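Local atomic coordinates of capsular polysaccharide biosynthesis protein (Burkholderia pseudomallei, PDB entry 4BQN), a protein that binds coenzyme A and probably acts as an acetyltransferase in the biosynthesis of a capsular polysaccharide. Residues F42-E46 and E47-R51; E143-G146 and A147-I151. The protein carries 1 engineered substitution. One frame throughout, in Å; residues are numbered along the deposited sequence. Where two conformers were deposited one is given.

Contact 1 (F42-E46 and E47-R51); sequences FVASE and EQIDR
Ser45 and Gln48 close a capping box at the start of helix 46-56, each side chain bonding to the backbone N-H of the other. Ser45 is the N-cap. Its OG sits between its own backbone N and carbonyl carbon (chi1 70°), which turns it into the first turn, where it accepts from Gln48 N at 3.0 Å. In return Gln48 runs its chain back along the helix start, and its OE1 takes Ser45 N at 3.0 Å in a nearly straight bond, N-H...O 172°, the donor somewhat tilted from the amide plane. The same OE1 receives a hydrogen from a water that also donates to Val43 O, so the loop just ahead of the cap is tied to the amide too. The aliphatic part of Gln48 packs on the serine hydroxyl, CG 3.2 Å from Ser45 OG.

Ser45 O opens the i to i+4 ladder by accepting from Ile49 N, and Glu46 O continues it with Asp50 N. Glu46, the first helical residue, has a side chain extended beyond CG. The Glu46 and Asp50 side chains cross obliquely, with their carboxylate planes 65° apart. Lys76 forms salt bridges with both acids, which probably offsets their mutual repulsion. A second water bridges Glu46 OE1 to Glu47 OE2 and donates to each. The buried Ile49 side chain reaches back past the cap to the loop, its CD1 4.1 Å from Ala44 CB.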
loop_
_atom_site.group_PDB
_atom_site.type_symbol
_atom_site.label_atom_id
_atom_site.label_comp_id
_atom_site.label_asym_id
_atom_site.label_seq_id
_atom_site.Cartn_x
_atom_site.Cartn_y
_atom_site.Cartn_z
ATOM N N PHE A 42 -0.097 4.027 12.305
ATOM C CA PHE A 42 1.134 3.338 12.684
ATOM C C PHE A 42 2.053 4.183 13.554
ATOM O O PHE A 42 2.995 3.642 14.144
ATOM C CB PHE A 42 1.899 2.839 11.449
ATOM C CG PHE A 42 2.490 3.934 10.608
ATOM C CD1 PHE A 42 1.723 4.589 9.640
ATOM C CD2 PHE A 42 3.823 4.305 10.768
ATOM C CE1 PHE A 42 2.277 5.595 8.850
ATOM C CE2 PHE A 42 4.372 5.318 9.996
ATOM C CZ PHE A 42 3.600 5.964 9.035
ATOM N N VAL A 43 1.783 5.485 13.635
ATOM C CA VAL A 43 2.690 6.347 14.364
ATOM C C VAL A 43 2.049 7.151 15.492
ATOM O O VAL A 43 2.755 7.524 16.423
ATOM C CB VAL A 43 3.516 7.219 13.395
ATOM C CG1 VAL A 43 2.660 8.328 12.818
ATOM C CG2 VAL A 43 4.787 7.739 14.056
ATOM N N ALA A 44 0.732 7.357 15.460
ATOM C CA ALA A 44 0.080 8.140 16.513
ATOM C C ALA A 44 0.425 7.588 17.883
ATOM O O ALA A 44 0.347 6.382 18.102
ATOM C CB ALA A 44 -1.434 8.135 16.332
ATOM N N SER A 45 0.784 8.468 18.811
ATOM C CA SER A 45 0.976 8.042 20.189
ATOM C C SER A 45 -0.374 8.009 20.901
ATOM O O SER A 45 -1.372 8.548 20.402
ATOM C CB SER A 45 1.890 9.010 20.921
ATOM O OG SER A 45 1.200 10.241 21.105
ATOM N N GLU A 46 -0.403 7.393 22.075
ATOM C CA GLU A 46 -1.627 7.367 22.850
ATOM C C GLU A 46 -2.076 8.762 23.239
ATOM O O GLU A 46 -3.267 9.071 23.178
ATOM C CB GLU A 46 -1.474 6.476 24.065
ATOM C CG GLU A 46 -2.796 6.162 24.733
ATOM C CD GLU A 46 -2.649 5.162 25.858
ATOM O OE1 GLU A 46 -1.514 4.673 26.104
ATOM O OE2 GLU A 46 -3.675 4.861 26.488
ATOM N N GLU A 47 -1.119 9.613 23.606
ATOM C CA GLU A 47 -1.443 10.977 23.971
ATOM C C GLU A 47 -2.065 11.699 22.770
ATOM O O GLU A 47 -3.061 12.415 22.911
ATOM C CB GLU A 47 -0.194 11.703 24.483
ATOM C CG GLU A 47 0.280 11.247 25.861
ATOM C CD GLU A 47 0.864 9.839 25.886
ATOM O OE1 GLU A 47 1.459 9.398 24.875
ATOM O OE2 GLU A 47 0.737 9.169 26.934
ATOM N N GLN A 48 -1.502 11.482 21.586
ATOM C CA GLN A 48 -2.026 12.125 20.375
ATOM C C GLN A 48 -3.420 11.638 20.022
ATOM O O GLN A 48 -4.311 12.442 19.719
ATOM C CB GLN A 48 -1.089 11.924 19.191
ATOM C CG GLN A 48 0.180 12.746 19.322
ATOM C CD GLN A 48 1.274 12.328 18.373
ATOM O OE1 GLN A 48 1.277 11.225 17.837
ATOM N NE2 GLN A 48 2.244 13.212 18.185
ATOM N N ILE A 49 -3.613 10.326 20.062
ATOM C CA ILE A 49 -4.915 9.776 19.686
ATOM C C ILE A 49 -6.014 10.158 20.681
ATOM O O ILE A 49 -7.170 10.410 20.281
ATOM C CB ILE A 49 -4.850 8.257 19.376
ATOM C CG1 ILE A 49 -5.880 7.899 18.302
ATOM C CG2 ILE A 49 -5.005 7.407 20.633
ATOM C CD1 ILE A 49 -5.498 8.356 16.905
ATOM N N ASP A 50 -5.642 10.229 21.966
ATOM C CA ASP A 50 -6.552 10.716 23.010
ATOM C C ASP A 50 -6.984 12.153 22.718
ATOM O O ASP A 50 -8.174 12.483 22.799
ATOM C CB ASP A 50 -5.879 10.689 24.387
ATOM C CG ASP A 50 -5.812 9.296 25.008
ATOM O OD1 ASP A 50 -6.478 8.340 24.549
ATOM O OD2 ASP A 50 -5.076 9.166 26.010
ATOM N N ARG A 51 -6.021 13.005 22.365
ATOM C CA ARG A 51 -6.285 14.413 22.087
ATOM C C ARG A 51 -7.199 14.555 20.866
ATOM O O ARG A 51 -8.117 15.379 20.844
ATOM C CB ARG A 51 -4.958 15.136 21.861
ATOM C CG ARG A 51 -5.045 16.655 21.786
ATOM C CD ARG A 51 -3.663 17.310 21.791
ATOM N NE ARG A 51 -2.642 16.437 22.372
ATOM C CZ ARG A 51 -1.604 15.929 21.707
ATOM N NH1 ARG A 51 -1.412 16.224 20.427
ATOM N NH2 ARG A 51 -0.750 15.129 22.328
HETATM O O HOH W 1 3.495 10.116 16.745
HETATM O O HOH W 2 0.697 6.397 27.069
#

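Contact 2 (E143-G146 and A147-I151); sequences EEIG and ASLRI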
loop_
_atom_site.group_PDB
_atom_site.type_symbol
_atom_site.label_atom_id
_atom_site.label_comp_id
_atom_site.label_asym_id
_atom_site.label_seq_id
_atom_site.Cartn_x
_atom_site.Cartn_y
_atom_site.Cartn_z
ATOM N N GLU A 143 15.374 -15.001 -14.115
ATOM C CA GLU A 143 14.535 -15.126 -15.309
ATOM C C GLU A 143 13.534 -16.261 -15.201
ATOM O O GLU A 143 12.394 -16.119 -15.635
ATOM C CB GLU A 143 15.392 -15.320 -16.561
ATOM C CG GLU A 143 16.068 -14.047 -17.046
ATOM C CD GLU A 143 17.355 -13.703 -16.310
ATOM O OE1 GLU A 143 17.821 -14.489 -15.452
ATOM O OE2 GLU A 143 17.912 -12.629 -16.613
ATOM N N GLU A 144 13.955 -17.400 -14.649
ATOM C CA GLU A 144 13.049 -18.540 -14.460
ATOM C C GLU A 144 11.914 -18.152 -13.512
ATOM O O GLU A 144 10.742 -18.492 -13.743
ATOM C CB GLU A 144 13.794 -19.763 -13.915
ATOM C CG GLU A 144 14.685 -20.466 -14.932
ATOM C CD GLU A 144 16.102 -19.915 -15.017
ATOM O OE1 GLU A 144 16.378 -18.779 -14.575
ATOM O OE2 GLU A 144 16.957 -20.636 -15.571
ATOM N N ILE A 145 12.260 -17.447 -12.437
ATOM C CA ILE A 145 11.258 -16.929 -11.512
ATOM C C ILE A 145 10.292 -15.975 -12.226
ATOM O O ILE A 145 9.067 -16.124 -12.126
ATOM C CB ILE A 145 11.908 -16.191 -10.331
ATOM C CG1 ILE A 145 12.693 -17.181 -9.462
ATOM C CG2 ILE A 145 10.844 -15.438 -9.520
ATOM C CD1 ILE A 145 13.661 -16.527 -8.508
ATOM N N GLY A 146 10.841 -15.005 -12.955
ATOM C CA GLY A 146 10.016 -14.041 -13.692
ATOM C C GLY A 146 9.127 -14.703 -14.741
ATOM O O GLY A 146 7.984 -14.287 -14.946
ATOM N N ALA A 147 9.645 -15.743 -15.395
ATOM C CA ALA A 147 8.879 -16.484 -16.395
ATOM C C ALA A 147 7.699 -17.191 -15.747
ATOM O O ALA A 147 6.605 -17.212 -16.301
ATOM C CB ALA A 147 9.781 -17.476 -17.125
ATOM N N SER A 148 7.906 -17.742 -14.553
ATOM C CA SER A 148 6.816 -18.388 -13.820
ATOM C C SER A 148 5.730 -17.381 -13.450
ATOM O O SER A 148 4.542 -17.621 -13.658
ATOM C CB SER A 148 7.351 -19.051 -12.552
ATOM O OG SER A 148 6.310 -19.755 -11.894
ATOM N N LEU A 149 6.144 -16.240 -12.902
ATOM C CA LEU A 149 5.196 -15.188 -12.556
ATOM C C LEU A 149 4.433 -14.709 -13.787
ATOM O O LEU A 149 3.230 -14.447 -13.707
ATOM C CB LEU A 149 5.924 -14.025 -11.885
ATOM C CG LEU A 149 6.629 -14.353 -10.569
ATOM C CD1 LEU A 149 7.430 -13.146 -10.082
ATOM C CD2 LEU A 149 5.637 -14.809 -9.508
ATOM N N ARG A 150 5.121 -14.609 -14.927
ATOM C CA ARG A 150 4.461 -14.165 -16.157
ATOM C C ARG A 150 3.377 -15.157 -16.570
ATOM O O ARG A 150 2.258 -14.752 -16.925
ATOM C CB ARG A 150 5.459 -13.944 -17.295
ATOM C CG ARG A 150 4.776 -13.647 -18.618
ATOM C CD ARG A 150 5.754 -12.940 -19.526
ATOM N NE ARG A 150 5.099 -12.414 -20.716
ATOM C CZ ARG A 150 5.614 -11.465 -21.497
ATOM N NH1 ARG A 150 6.791 -10.918 -21.216
ATOM N NH2 ARG A 150 4.947 -11.052 -22.561
ATOM N N ILE A 151 3.686 -16.444 -16.523
ATOM C CA ILE A 151 2.682 -17.465 -16.809
ATOM C C ILE A 151 1.474 -17.312 -15.876
ATOM O O ILE A 151 0.322 -17.520 -16.296
ATOM C CB ILE A 151 3.294 -18.881 -16.720
ATOM C CG1 ILE A 151 4.248 -19.097 -17.909
ATOM C CG2 ILE A 151 2.226 -19.967 -16.673
ATOM C CD1 ILE A 151 5.227 -20.241 -17.739
#
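Glu143 O receives the N-H of Ala147 at 2.8 Å, the first of four successive i to i+4 bonds that make this piece of helix 142-151 a regular alpha-helix. The methyl of Ala147 rests against the same carbonyl, CB 3.3 Å from Glu143 O, while the Glu143 carboxylate forms a salt bridge with Arg256 through OE2. One residue on, Glu144 O takes Ser148 N at 3.0 Å, and OE2 of the Glu144 carboxylate hydrogen-bonds to a diethylene glycol molecule, probably from the crystallisation liquor.

Ile145 begins the buried side. Its carbonyl accepts from Leu149 N in a bond lying in the carbonyl plane, N-H...O 169°, straighter than the other three. Ile145 and Leu149 lie side by side and point the same way, CG2 of the isoleucine 4.2 Å from CD1 of the leucine. The isoleucine branch is brought there by a first torsion (chi1 -67°) that leaves CG2 opposite the backbone N. Leu149 CG also packs on Ile145 O at 3.4 Å. Beyond this pair Ile145 touches Ala309 and Phe310 of helix 300-310, whereas Leu149 leans on Tyr245.

Gly146 is buried and contributes backbone alone; its carbonyl bonds to Arg150 N at 2.9 Å, with Arg150 CB close beside it. The extended arginine then leads off to the carbonyl of Ile244.

Polar and apolar groups thus divide the work: main-chain bonds hold the turns, and the aliphatic pair supplies apolar surface. The buried Ser148 hydroxyl is satisfied across the helix interface by Arg308, so packing against helix 300-310 combines apolar contact with a hydrogen bond.

In the fold
From the N terminus, the chain leaves strand 33-35 of the parallel sheet and reaches contact 1 where the following loop enters helix 46-56; Arg73 and Lys76 tie this corner to helix 70-73 and the loop after it. Val43 lies about 8 Å, side chain to side chain, from Cys14, which can be covalently linked to coenzyme A. Contact 2 comes much later, within helix 142-151, and joins that helix to the C-terminal helix 300-310 and to the loop around Ile244. Both contacts are local and close no long loop; they follow in series, neither nesting nor crossing, on opposite sides of the chain's centre. The centres of contact 1 and contact 2 are about 44 Å apart.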